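Local coordinates for protein alpha-1,2-Mannosidase (Trichoderma reesei, PDB 1HCU) that probably trims alpha-1,2-linked mannose residues from N-glycans as a calcium-dependent glycoside hydrolase of family 47, at residues Y343-F355 with Y431-G443. Numbering follows the deposited sequence.
Sequences YTQTASGIGPEGF and YSSINDVTQANGG
The carbonyl oxygen of V437 is gripped twice by S348. The hydroxyl donates from S348 OG to V437 O over 2.7 Å, in the carbonyl plane and on a lone pair, while S348 N adds a weak bond to the same oxygen. With OG set between its own backbone N and carbonyl carbon (chi1 66°), S348 also accepts from I350 N at S348 OG (3.2 Å), an ST turn that holds the hydroxyl towards V437. One water bridges alongside, accepting from A347 N and donating to T438 O. The A347 methyl lies against the T438-A440 backbone, with A347 CB 3.3 Å from T438 O and 3.5 Å from A440 N. Two successive type I turns, D436 to Q439 and Q439 to G442, shape this side. In the first, D436 OD1 closes an Asx turn by accepting from T438 N and also takes a bond from T438 OG1, both from one face of the carboxylate. In the (alpha/alpha)7 barrel of glycoside hydrolase family 47, the contact joins the loop between helix 326-344 and strand 354-356 to the loop preceding helix 451-465. E353, a predicted proton donor, follows directly in the first loop; its carboxylate turns away from this interface to a salt bridge with R391. V437 wedges its two methyls into the loop 346-352: CG1 faces T346 CG2 (3.8 Å) and the P352 ring, whereas V437 CG2 packs on I350 CG2 at 3.5 Å. From the other branch of I350, CD1 meets I434 CD1 tip to tip at 3.7 Å, and helix 408-425 covers I350 through A420 and A424.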
loop_
_atom_site.group_PDB
_atom_site.type_symbol
_atom_site.label_atom_id
_atom_site.label_comp_id
_atom_site.label_asym_id
_atom_site.label_seq_id
_atom_site.Cartn_x
_atom_site.Cartn_y
_atom_site.Cartn_z
ATOM N N TYR A 343 7.169 -16.895 1.197
ATOM C CA TYR A 343 8.214 -16.319 2.041
ATOM C C TYR A 343 8.979 -17.483 2.688
ATOM O O TYR A 343 10.181 -17.655 2.485
ATOM C CB TYR A 343 7.585 -15.470 3.154
ATOM C CG TYR A 343 7.577 -13.972 2.938
ATOM C CD1 TYR A 343 8.440 -13.148 3.662
ATOM C CD2 TYR A 343 6.692 -13.371 2.036
ATOM C CE1 TYR A 343 8.426 -11.769 3.500
ATOM C CE2 TYR A 343 6.670 -11.988 1.863
ATOM C CZ TYR A 343 7.541 -11.191 2.600
ATOM O OH TYR A 343 7.549 -9.827 2.432
ATOM N N THR A 344 8.235 -18.279 3.453
ATOM C CA THR A 344 8.745 -19.421 4.211
ATOM C C THR A 344 9.405 -20.536 3.395
ATOM O O THR A 344 10.179 -21.320 3.939
ATOM C CB THR A 344 7.593 -20.048 5.079
ATOM O OG1 THR A 344 8.133 -20.971 6.029
ATOM C CG2 THR A 344 6.599 -20.788 4.194
ATOM N N GLN A 345 9.132 -20.608 2.097
ATOM C CA GLN A 345 9.731 -21.677 1.307
ATOM C C GLN A 345 10.961 -21.323 0.470
ATOM O O GLN A 345 11.576 -22.214 -0.129
ATOM C CB GLN A 345 8.654 -22.345 0.446
ATOM C CG GLN A 345 7.507 -22.886 1.293
ATOM C CD GLN A 345 6.498 -23.694 0.500
ATOM O OE1 GLN A 345 6.674 -24.898 0.292
ATOM N NE2 GLN A 345 5.433 -23.031 0.043
ATOM N N THR A 346 11.343 -20.049 0.425
ATOM C CA THR A 346 12.536 -19.685 -0.333
ATOM C C THR A 346 13.750 -19.924 0.565
ATOM O O THR A 346 13.604 -20.198 1.759
ATOM C CB THR A 346 12.540 -18.197 -0.769
ATOM O OG1 THR A 346 12.590 -17.355 0.391
ATOM C CG2 THR A 346 11.288 -17.875 -1.584
ATOM N N ALA A 347 14.944 -19.810 -0.003
ATOM C CA ALA A 347 16.160 -20.016 0.766
ATOM C C ALA A 347 16.363 -18.872 1.755
ATOM O O ALA A 347 16.837 -19.084 2.868
ATOM C CB ALA A 347 17.364 -20.139 -0.169
ATOM N N SER A 348 15.991 -17.656 1.369
ATOM C CA SER A 348 16.165 -16.527 2.277
ATOM C C SER A 348 14.998 -16.371 3.260
ATOM O O SER A 348 15.112 -15.655 4.259
ATOM C CB SER A 348 16.324 -15.226 1.491
ATOM O OG SER A 348 15.129 -14.909 0.800
ATOM N N GLY A 349 13.885 -17.040 2.984
ATOM C CA GLY A 349 12.734 -16.905 3.852
ATOM C C GLY A 349 11.968 -15.632 3.513
ATOM O O GLY A 349 11.084 -15.219 4.256
ATOM N N ILE A 350 12.307 -15.013 2.382
ATOM C CA ILE A 350 11.652 -13.790 1.919
ATOM C C ILE A 350 10.897 -14.076 0.614
ATOM O O ILE A 350 11.407 -14.784 -0.256
ATOM C CB ILE A 350 12.697 -12.656 1.676
ATOM C CG1 ILE A 350 13.407 -12.325 2.996
ATOM C CG2 ILE A 350 12.011 -11.407 1.105
ATOM C CD1 ILE A 350 14.587 -11.375 2.861
ATOM N N GLY A 351 9.691 -13.524 0.481
ATOM C CA GLY A 351 8.887 -13.757 -0.713
ATOM C C GLY A 351 9.384 -13.081 -1.984
ATOM O O GLY A 351 9.958 -11.997 -1.924
ATOM N N PRO A 352 9.172 -13.700 -3.158
ATOM C CA PRO A 352 9.599 -13.155 -4.451
ATOM C C PRO A 352 8.702 -12.016 -4.928
ATOM O O PRO A 352 7.575 -11.875 -4.470
ATOM C CB PRO A 352 9.529 -14.368 -5.373
ATOM C CG PRO A 352 8.354 -15.120 -4.827
ATOM C CD PRO A 352 8.558 -15.032 -3.324
ATOM N N GLU A 353 9.221 -11.210 -5.847
ATOM C CA GLU A 353 8.492 -10.075 -6.405
ATOM C C GLU A 353 7.389 -10.586 -7.322
ATOM O O GLU A 353 6.275 -10.053 -7.354
ATOM C CB GLU A 353 9.455 -9.204 -7.200
ATOM C CG GLU A 353 9.382 -7.748 -6.851
ATOM C CD GLU A 353 8.221 -7.079 -7.506
ATOM O OE1 GLU A 353 7.911 -7.478 -8.643
ATOM O OE2 GLU A 353 7.635 -6.160 -6.909
ATOM N N GLY A 354 7.723 -11.631 -8.066
ATOM C CA GLY A 354 6.778 -12.240 -8.972
ATOM C C GLY A 354 6.979 -13.741 -8.964
ATOM O O GLY A 354 8.118 -14.210 -8.923
ATOM N N PHE A 355 5.880 -14.489 -8.985
ATOM C CA PHE A 355 5.936 -15.943 -8.998
ATOM C C PHE A 355 4.765 -16.494 -9.800
ATOM O O PHE A 355 3.786 -15.788 -10.048
ATOM C CB PHE A 355 5.924 -16.509 -7.564
ATOM C CG PHE A 355 4.653 -16.231 -6.799
ATOM C CD1 PHE A 355 3.572 -17.106 -6.859
ATOM C CD2 PHE A 355 4.539 -15.080 -6.020
ATOM C CE1 PHE A 355 2.398 -16.846 -6.152
ATOM C CE2 PHE A 355 3.367 -14.810 -5.311
ATOM C CZ PHE A 355 2.295 -15.695 -5.376
ATOM N N TYR A 431 19.079 -0.720 5.742
ATOM C CA TYR A 431 18.507 -1.858 5.024
ATOM C C TYR A 431 18.326 -1.507 3.555
ATOM O O TYR A 431 18.137 -0.345 3.192
ATOM C CB TYR A 431 17.162 -2.273 5.649
ATOM C CG TYR A 431 17.262 -2.627 7.121
ATOM C CD1 TYR A 431 17.226 -1.633 8.100
ATOM C CD2 TYR A 431 17.473 -3.946 7.530
ATOM C CE1 TYR A 431 17.403 -1.941 9.450
ATOM C CE2 TYR A 431 17.655 -4.270 8.881
ATOM C CZ TYR A 431 17.622 -3.260 9.834
ATOM O OH TYR A 431 17.851 -3.557 11.164
ATOM N N SER A 432 18.367 -2.517 2.706
ATOM C CA SER A 432 18.258 -2.274 1.283
ATOM C C SER A 432 17.557 -3.387 0.523
ATOM O O SER A 432 17.400 -4.501 1.020
ATOM C CB SER A 432 19.666 -2.077 0.703
ATOM O OG SER A 432 19.654 -2.084 -0.711
ATOM N N SER A 433 17.140 -3.056 -0.693
ATOM C CA SER A 433 16.491 -4.004 -1.580
ATOM C C SER A 433 17.543 -5.053 -1.898
ATOM O O SER A 433 18.737 -4.749 -1.928
ATOM C CB SER A 433 16.075 -3.315 -2.881
ATOM O OG SER A 433 15.340 -2.134 -2.631
ATOM N N ILE A 434 17.093 -6.277 -2.145
ATOM C CA ILE A 434 17.990 -7.380 -2.458
ATOM C C ILE A 434 17.705 -7.987 -3.830
ATOM O O ILE A 434 16.564 -7.983 -4.299
ATOM C CB ILE A 434 17.905 -8.472 -1.383
ATOM C CG1 ILE A 434 16.438 -8.845 -1.129
ATOM C CG2 ILE A 434 18.584 -7.983 -0.119
ATOM C CD1 ILE A 434 16.244 -10.033 -0.206
ATOM N N ASN A 435 18.748 -8.529 -4.454
ATOM C CA ASN A 435 18.653 -9.108 -5.788
ATOM C C ASN A 435 17.983 -10.469 -5.964
ATOM O O ASN A 435 17.096 -10.618 -6.800
ATOM C CB ASN A 435 20.046 -9.177 -6.422
ATOM C CG ASN A 435 20.707 -7.816 -6.534
ATOM O OD1 ASN A 435 20.093 -6.849 -6.981
ATOM N ND2 ASN A 435 21.968 -7.740 -6.137
ATOM N N ASP A 436 18.406 -11.470 -5.201
ATOM C CA ASP A 436 17.838 -12.799 -5.369
ATOM C C ASP A 436 17.310 -13.404 -4.083
ATOM O O ASP A 436 18.069 -13.822 -3.209
ATOM C CB ASP A 436 18.886 -13.728 -5.959
ATOM C CG ASP A 436 18.282 -14.960 -6.590
ATOM O OD1 ASP A 436 17.199 -15.407 -6.148
ATOM O OD2 ASP A 436 18.910 -15.489 -7.530
ATOM N N VAL A 437 15.994 -13.476 -4.001
ATOM C CA VAL A 437 15.305 -14.013 -2.849
ATOM C C VAL A 437 15.476 -15.526 -2.711
ATOM O O VAL A 437 15.446 -16.068 -1.601
ATOM C CB VAL A 437 13.817 -13.628 -2.939
ATOM C CG1 VAL A 437 12.941 -14.853 -3.080
ATOM C CG2 VAL A 437 13.450 -12.769 -1.756
ATOM N N THR A 438 15.671 -16.203 -3.836
ATOM C CA THR A 438 15.856 -17.646 -3.826
ATOM C C THR A 438 17.269 -17.983 -3.342
ATOM O O THR A 438 17.647 -19.150 -3.265
ATOM C CB THR A 438 15.641 -18.254 -5.229
ATOM O OG1 THR A 438 16.729 -17.889 -6.083
ATOM C CG2 THR A 438 14.333 -17.742 -5.836
ATOM N N GLN A 439 18.046 -16.952 -3.015
ATOM C CA GLN A 439 19.410 -17.139 -2.524
ATOM C C GLN A 439 19.409 -16.925 -1.012
ATOM O O GLN A 439 18.844 -15.950 -0.514
ATOM C CB GLN A 439 20.345 -16.134 -3.190
ATOM C CG GLN A 439 21.641 -16.715 -3.684
ATOM C CD GLN A 439 22.344 -15.775 -4.638
ATOM O OE1 GLN A 439 21.808 -15.440 -5.697
ATOM N NE2 GLN A 439 23.549 -15.334 -4.267
ATOM N N ALA A 440 20.049 -17.839 -0.289
ATOM C CA ALA A 440 20.102 -17.773 1.168
ATOM C C ALA A 440 20.461 -16.404 1.744
ATOM O O ALA A 440 19.778 -15.907 2.636
ATOM C CB ALA A 440 21.069 -18.818 1.686
ATOM N N ASN A 441 21.538 -15.804 1.240
ATOM C CA ASN A 441 21.995 -14.498 1.721
ATOM C C ASN A 441 21.251 -13.305 1.122
ATOM O O ASN A 441 21.503 -12.168 1.511
ATOM C CB ASN A 441 23.498 -14.322 1.459
ATOM C CG ASN A 441 23.843 -14.322 -0.029
ATOM O OD1 ASN A 441 22.960 -14.415 -0.892
ATOM N ND2 ASN A 441 25.137 -14.215 -0.334
ATOM N N GLY A 442 20.347 -13.554 0.176
ATOM C CA GLY A 442 19.605 -12.460 -0.431
ATOM C C GLY A 442 20.099 -12.092 -1.821
ATOM O O GLY A 442 19.454 -11.323 -2.534
ATOM N N GLY A 443 21.254 -12.629 -2.199
ATOM C CA GLY A 443 21.810 -12.368 -3.518
ATOM C C GLY A 443 22.522 -11.046 -3.730
ATOM O O GLY A 443 22.941 -10.745 -4.845
HETATM O O HOH W 1 15.074 -20.662 -2.761
#